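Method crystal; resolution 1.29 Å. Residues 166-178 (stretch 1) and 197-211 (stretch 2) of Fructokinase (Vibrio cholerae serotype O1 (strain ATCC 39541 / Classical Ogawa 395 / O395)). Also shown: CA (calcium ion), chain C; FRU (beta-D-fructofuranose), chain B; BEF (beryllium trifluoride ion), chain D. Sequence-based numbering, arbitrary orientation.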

# COMPACT_ATOMS: atom_id res chain seq x y z
N GLY A 166 33.85 17.84 -3.23
CA GLY A 166 34.29 18.34 -1.94
C GLY A 166 33.16 18.56 -0.95
O GLY A 166 33.27 19.39 -0.05
N GLY A 167 32.08 17.82 -1.12
CA GLY A 167 31.02 17.77 -0.14
C GLY A 167 31.26 16.65 0.86
O GLY A 167 32.30 15.99 0.83
N TYR A 168 30.29 16.43 1.72
CA TYR A 168 30.41 15.47 2.80
C TYR A 168 29.24 14.52 2.73
O TYR A 168 28.14 14.88 2.31
CB TYR A 168 30.40 16.19 4.15
CG TYR A 168 31.47 17.24 4.26
CD1 TYR A 168 32.80 16.89 4.29
CD2 TYR A 168 31.14 18.58 4.33
CE1 TYR A 168 33.79 17.85 4.37
CE2 TYR A 168 32.12 19.55 4.40
CZ TYR A 168 33.45 19.17 4.43
OH TYR A 168 34.44 20.13 4.51
N VAL A 169 29.48 13.29 3.17
CA VAL A 169 28.50 12.22 3.06
C VAL A 169 28.17 11.65 4.42
O VAL A 169 29.05 11.25 5.18
CB VAL A 169 29.03 11.10 2.15
CG1 VAL A 169 28.04 9.95 2.10
CG2 VAL A 169 29.31 11.64 0.76
N SER A 170 26.87 11.63 4.71
CA SER A 170 26.34 11.02 5.91
C SER A 170 25.53 9.79 5.51
O SER A 170 24.79 9.81 4.54
CB SER A 170 25.44 12.05 6.61
OG SER A 170 24.69 11.51 7.69
N PHE A 171 25.68 8.71 6.27
CA PHE A 171 24.99 7.47 6.00
C PHE A 171 24.42 6.90 7.30
O PHE A 171 25.12 6.83 8.31
CB PHE A 171 25.97 6.48 5.35
CG PHE A 171 25.36 5.15 4.96
CD1 PHE A 171 24.25 5.09 4.15
CD2 PHE A 171 25.92 3.96 5.39
CE1 PHE A 171 23.70 3.89 3.80
CE2 PHE A 171 25.39 2.76 5.02
CZ PHE A 171 24.26 2.72 4.24
N ASP A 172 23.14 6.55 7.26
CA ASP A 172 22.46 5.88 8.36
C ASP A 172 21.87 4.62 7.76
O ASP A 172 20.90 4.70 7.03
CB ASP A 172 21.36 6.78 8.93
CG ASP A 172 20.51 6.12 9.99
OD1 ASP A 172 20.70 4.92 10.27
OD2 ASP A 172 19.63 6.82 10.51
N PRO A 173 22.50 3.47 8.01
CA PRO A 173 21.98 2.26 7.36
C PRO A 173 20.46 2.12 7.49
O PRO A 173 19.80 1.87 6.49
CB PRO A 173 22.77 1.15 8.06
CG PRO A 173 24.13 1.79 8.30
CD PRO A 173 23.81 3.24 8.65
N ASN A 174 19.89 2.30 8.67
CA ASN A 174 18.44 2.31 8.79
C ASN A 174 17.86 1.08 8.10
O ASN A 174 17.06 1.15 7.17
CB ASN A 174 17.87 3.59 8.17
CG ASN A 174 16.96 4.32 9.09
OD1 ASN A 174 16.46 3.76 10.08
ND2 ASN A 174 16.77 5.60 8.82
N LEU A 175 18.30 -0.07 8.58
CA LEU A 175 18.05 -1.31 7.87
C LEU A 175 16.60 -1.71 7.84
O LEU A 175 15.92 -1.71 8.86
CB LEU A 175 18.86 -2.44 8.49
CG LEU A 175 20.36 -2.22 8.52
CD1 LEU A 175 21.04 -3.43 9.19
CD2 LEU A 175 20.93 -1.96 7.12
N ARG A 176 16.14 -2.06 6.65
CA ARG A 176 14.81 -2.59 6.42
C ARG A 176 14.95 -3.74 5.42
O ARG A 176 14.80 -3.55 4.20
CB ARG A 176 13.88 -1.50 5.87
CG ARG A 176 13.84 -0.21 6.70
CD ARG A 176 13.10 -0.35 8.02
NE ARG A 176 12.97 0.97 8.61
CZ ARG A 176 13.86 1.53 9.41
NH1 ARG A 176 14.92 0.88 9.83
NH2 ARG A 176 13.65 2.77 9.84
N GLU A 177 15.28 -4.91 5.93
CA GLU A 177 15.71 -6.02 5.07
C GLU A 177 14.68 -6.40 4.04
O GLU A 177 15.04 -6.77 2.92
CB GLU A 177 16.05 -7.26 5.92
CG GLU A 177 16.64 -8.42 5.14
CD GLU A 177 16.95 -9.59 6.04
OE1 GLU A 177 16.00 -10.17 6.61
OE2 GLU A 177 18.14 -9.90 6.22
N GLU A 178 13.39 -6.33 4.38
CA GLU A 178 12.38 -6.87 3.47
C GLU A 178 12.29 -6.09 2.16
O GLU A 178 11.73 -6.59 1.18
CB GLU A 178 11.01 -6.94 4.12
CG GLU A 178 10.27 -5.60 4.15
CD GLU A 178 8.75 -5.80 4.20
OE1 GLU A 178 8.13 -6.36 3.25
OE2 GLU A 178 8.18 -5.40 5.20
N ALA A 197 31.47 7.08 3.64
CA ALA A 197 30.84 8.14 4.39
C ALA A 197 31.82 8.88 5.30
O ALA A 197 32.78 8.30 5.81
CB ALA A 197 29.69 7.57 5.19
N ASP A 198 31.56 10.16 5.50
CA ASP A 198 32.22 10.95 6.53
C ASP A 198 31.62 10.74 7.91
O ASP A 198 32.33 10.77 8.91
CB ASP A 198 32.12 12.43 6.16
CG ASP A 198 32.86 12.75 4.91
OD1 ASP A 198 34.11 12.86 4.99
OD2 ASP A 198 32.22 12.90 3.85
N VAL A 199 30.30 10.54 7.94
CA VAL A 199 29.56 10.33 9.17
C VAL A 199 28.69 9.10 9.00
O VAL A 199 27.98 8.99 7.99
CB VAL A 199 28.65 11.53 9.46
CG1 VAL A 199 27.80 11.31 10.72
CG2 VAL A 199 29.45 12.80 9.60
N VAL A 200 28.73 8.18 9.95
CA VAL A 200 27.85 7.03 9.92
C VAL A 200 27.17 6.93 11.28
O VAL A 200 27.84 7.01 12.31
CB VAL A 200 28.60 5.72 9.61
CG1 VAL A 200 27.62 4.56 9.52
CG2 VAL A 200 29.39 5.86 8.33
N LYS A 201 25.85 6.77 11.25
CA LYS A 201 25.05 6.57 12.45
C LYS A 201 24.44 5.18 12.39
O LYS A 201 23.83 4.82 11.38
CB LYS A 201 23.96 7.64 12.53
CG LYS A 201 23.04 7.52 13.76
CD LYS A 201 21.92 6.49 13.56
CE LYS A 201 20.71 6.72 14.42
NZ LYS A 201 19.54 5.97 13.90
N PHE A 202 24.66 4.42 13.46
CA PHE A 202 24.10 3.09 13.62
C PHE A 202 23.26 3.10 14.88
O PHE A 202 23.62 3.76 15.84
CB PHE A 202 25.18 2.04 13.90
CG PHE A 202 26.26 1.90 12.86
CD1 PHE A 202 26.11 1.02 11.81
CD2 PHE A 202 27.46 2.55 13.01
CE1 PHE A 202 27.12 0.82 10.89
CE2 PHE A 202 28.49 2.35 12.10
CZ PHE A 202 28.31 1.49 11.03
N SER A 203 22.21 2.29 14.93
CA SER A 203 21.72 1.86 16.22
C SER A 203 22.67 0.78 16.71
O SER A 203 23.42 0.18 15.92
CB SER A 203 20.31 1.30 16.13
OG SER A 203 20.35 0.02 15.54
N GLU A 204 22.65 0.53 18.01
CA GLU A 204 23.49 -0.51 18.59
C GLU A 204 23.24 -1.84 17.87
O GLU A 204 24.17 -2.57 17.53
CB GLU A 204 23.18 -0.64 20.08
CG GLU A 204 23.91 -1.74 20.81
CD GLU A 204 23.65 -1.72 22.31
OE1 GLU A 204 22.95 -0.79 22.78
OE2 GLU A 204 24.15 -2.62 23.01
N GLU A 205 21.97 -2.13 17.63
CA GLU A 205 21.60 -3.38 16.99
C GLU A 205 22.12 -3.45 15.54
O GLU A 205 22.63 -4.46 15.10
CB GLU A 205 20.08 -3.53 17.04
CG GLU A 205 19.50 -3.69 18.46
CD GLU A 205 19.45 -2.40 19.31
OE1 GLU A 205 19.59 -1.27 18.79
OE2 GLU A 205 19.24 -2.55 20.54
N GLU A 206 22.02 -2.35 14.81
CA GLU A 206 22.48 -2.34 13.43
C GLU A 206 24.00 -2.53 13.34
O GLU A 206 24.49 -3.19 12.44
CB GLU A 206 22.04 -1.05 12.75
CG GLU A 206 20.57 -1.03 12.45
CD GLU A 206 20.03 0.35 12.13
OE1 GLU A 206 19.03 0.42 11.40
OE2 GLU A 206 20.58 1.37 12.61
N LEU A 207 24.74 -1.88 14.23
CA LEU A 207 26.19 -2.00 14.21
C LEU A 207 26.57 -3.45 14.41
O LEU A 207 27.40 -3.99 13.69
CB LEU A 207 26.82 -1.14 15.30
CG LEU A 207 28.32 -1.33 15.48
CD1 LEU A 207 29.05 -0.97 14.20
CD2 LEU A 207 28.84 -0.51 16.64
N GLN A 208 25.94 -4.10 15.39
CA GLN A 208 26.26 -5.49 15.67
C GLN A 208 25.87 -6.41 14.53
O GLN A 208 26.61 -7.31 14.17
CB GLN A 208 25.62 -5.94 16.99
CG GLN A 208 26.26 -5.26 18.18
CD GLN A 208 25.73 -5.72 19.52
OE1 GLN A 208 25.13 -6.79 19.64
NE2 GLN A 208 25.97 -4.91 20.54
N PHE A 209 24.71 -6.17 13.94
CA PHE A 209 24.24 -6.98 12.82
C PHE A 209 25.20 -6.86 11.64
O PHE A 209 25.58 -7.85 11.04
CB PHE A 209 22.84 -6.54 12.40
CG PHE A 209 22.30 -7.30 11.23
CD1 PHE A 209 21.68 -8.53 11.41
CD2 PHE A 209 22.40 -6.80 9.95
CE1 PHE A 209 21.19 -9.24 10.35
CE2 PHE A 209 21.90 -7.51 8.87
CZ PHE A 209 21.29 -8.72 9.07
N LEU A 210 25.58 -5.64 11.31
CA LEU A 210 26.39 -5.42 10.11
C LEU A 210 27.81 -5.91 10.25
O LEU A 210 28.46 -6.19 9.25
CB LEU A 210 26.39 -3.94 9.75
CG LEU A 210 25.07 -3.44 9.18
CD1 LEU A 210 25.04 -1.92 9.17
CD2 LEU A 210 24.82 -3.98 7.77
N THR A 211 28.29 -6.01 11.48
CA THR A 211 29.64 -6.48 11.75
C THR A 211 29.68 -7.92 12.29
O THR A 211 30.76 -8.48 12.45
CB THR A 211 30.35 -5.57 12.76
OG1 THR A 211 29.60 -5.52 13.98
CG2 THR A 211 30.53 -4.18 12.18
CA CA C . 16.75 4.08 12.36
C1 FRU B . 11.55 3.67 5.87
C2 FRU B . 10.92 3.88 7.24
C3 FRU B . 9.64 4.70 7.29
C4 FRU B . 9.75 5.50 8.54
C5 FRU B . 11.23 5.64 8.69
C6 FRU B . 11.71 5.69 10.12
O1 FRU B . 12.03 4.87 5.34
O2 FRU B . 10.66 2.61 7.75
O3 FRU B . 8.56 3.83 7.21
O4 FRU B . 9.17 6.76 8.46
O5 FRU B . 11.85 4.55 8.02
O6 FRU B . 13.11 5.80 10.19
BE BEF D . 14.10 5.26 13.40
F1 BEF D . 12.70 4.84 13.91
F2 BEF D . 14.10 6.64 12.67
F3 BEF D . 14.58 4.34 12.30
O HOH W 1 33.23 13.43 1.38
O HOH W 2 17.35 6.33 11.94
O HOH W 3 19.25 3.79 12.23
O HOH W 4 17.13 -1.65 11.50
O HOH W 5 16.70 1.66 12.18
O HOH W 6 16.70 4.28 14.77

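Strand 199–203 lies beside the strand that begins at Tyr 168, and the two run parallel, their axes 10° apart and 4.7 Å at closest approach. The ladder has the staggered pattern of a parallel pair: Val 199 N donates to Val 169 O (3.1 Å), Phe 171 N to Val 199 O (2.9 Å), and Lys 201 N to Phe 171 O (3.0 Å). Ser 170 thus pairs with Val 199, their side chains on one face of the sheet, and Phe 171 with Val 200, theirs on the other. Beyond the strand, Ser 203 caps helix 204–211, its OG accepting from Glu 206 N (3.0 Å).

Asp 198 secures the start of the ladder. Its OD2 accepts from Val 169 N (2.8 Å), while its own N donates to Val 169 O (2.8 Å), so both polar backbone groups of Val 169 are engaged by this residue.

Past the ladder, Pro 173 points toward stretch 2, and its CG packs 3.9 Å from Leu 210 CD1 and 4.1 Å from Phe 202 CE1. Leu 175 continues this apolar contact, with CD1 lying 3.7 Å from Phe 209 CD2 and 4.0 Å from Leu 210 CG.

Glu 206 bridges helix and loop: OE1 accepts from Leu 175 N (3.0 Å) and OE2 from Ser 203 N (3.0 Å). The salt bridge between Asp 172 OD2 and Lys 201 NZ is long at 3.5 Å, its hydrogen bond weak. Water 3 reinforces it, accepting from Lys 201 NZ (2.8 Å) and donating to Asp 172 OD1 (2.7 Å) and Glu 206 OE2 (2.8 Å), bridging two like-charged carboxylates (Asp 172 OD1 to Glu 206 OE2, 4.3 Å). The same water binds the calcium ion (O to CA, 2.5 Å), which Asn 174 OD1 coordinates directly at 2.3 Å.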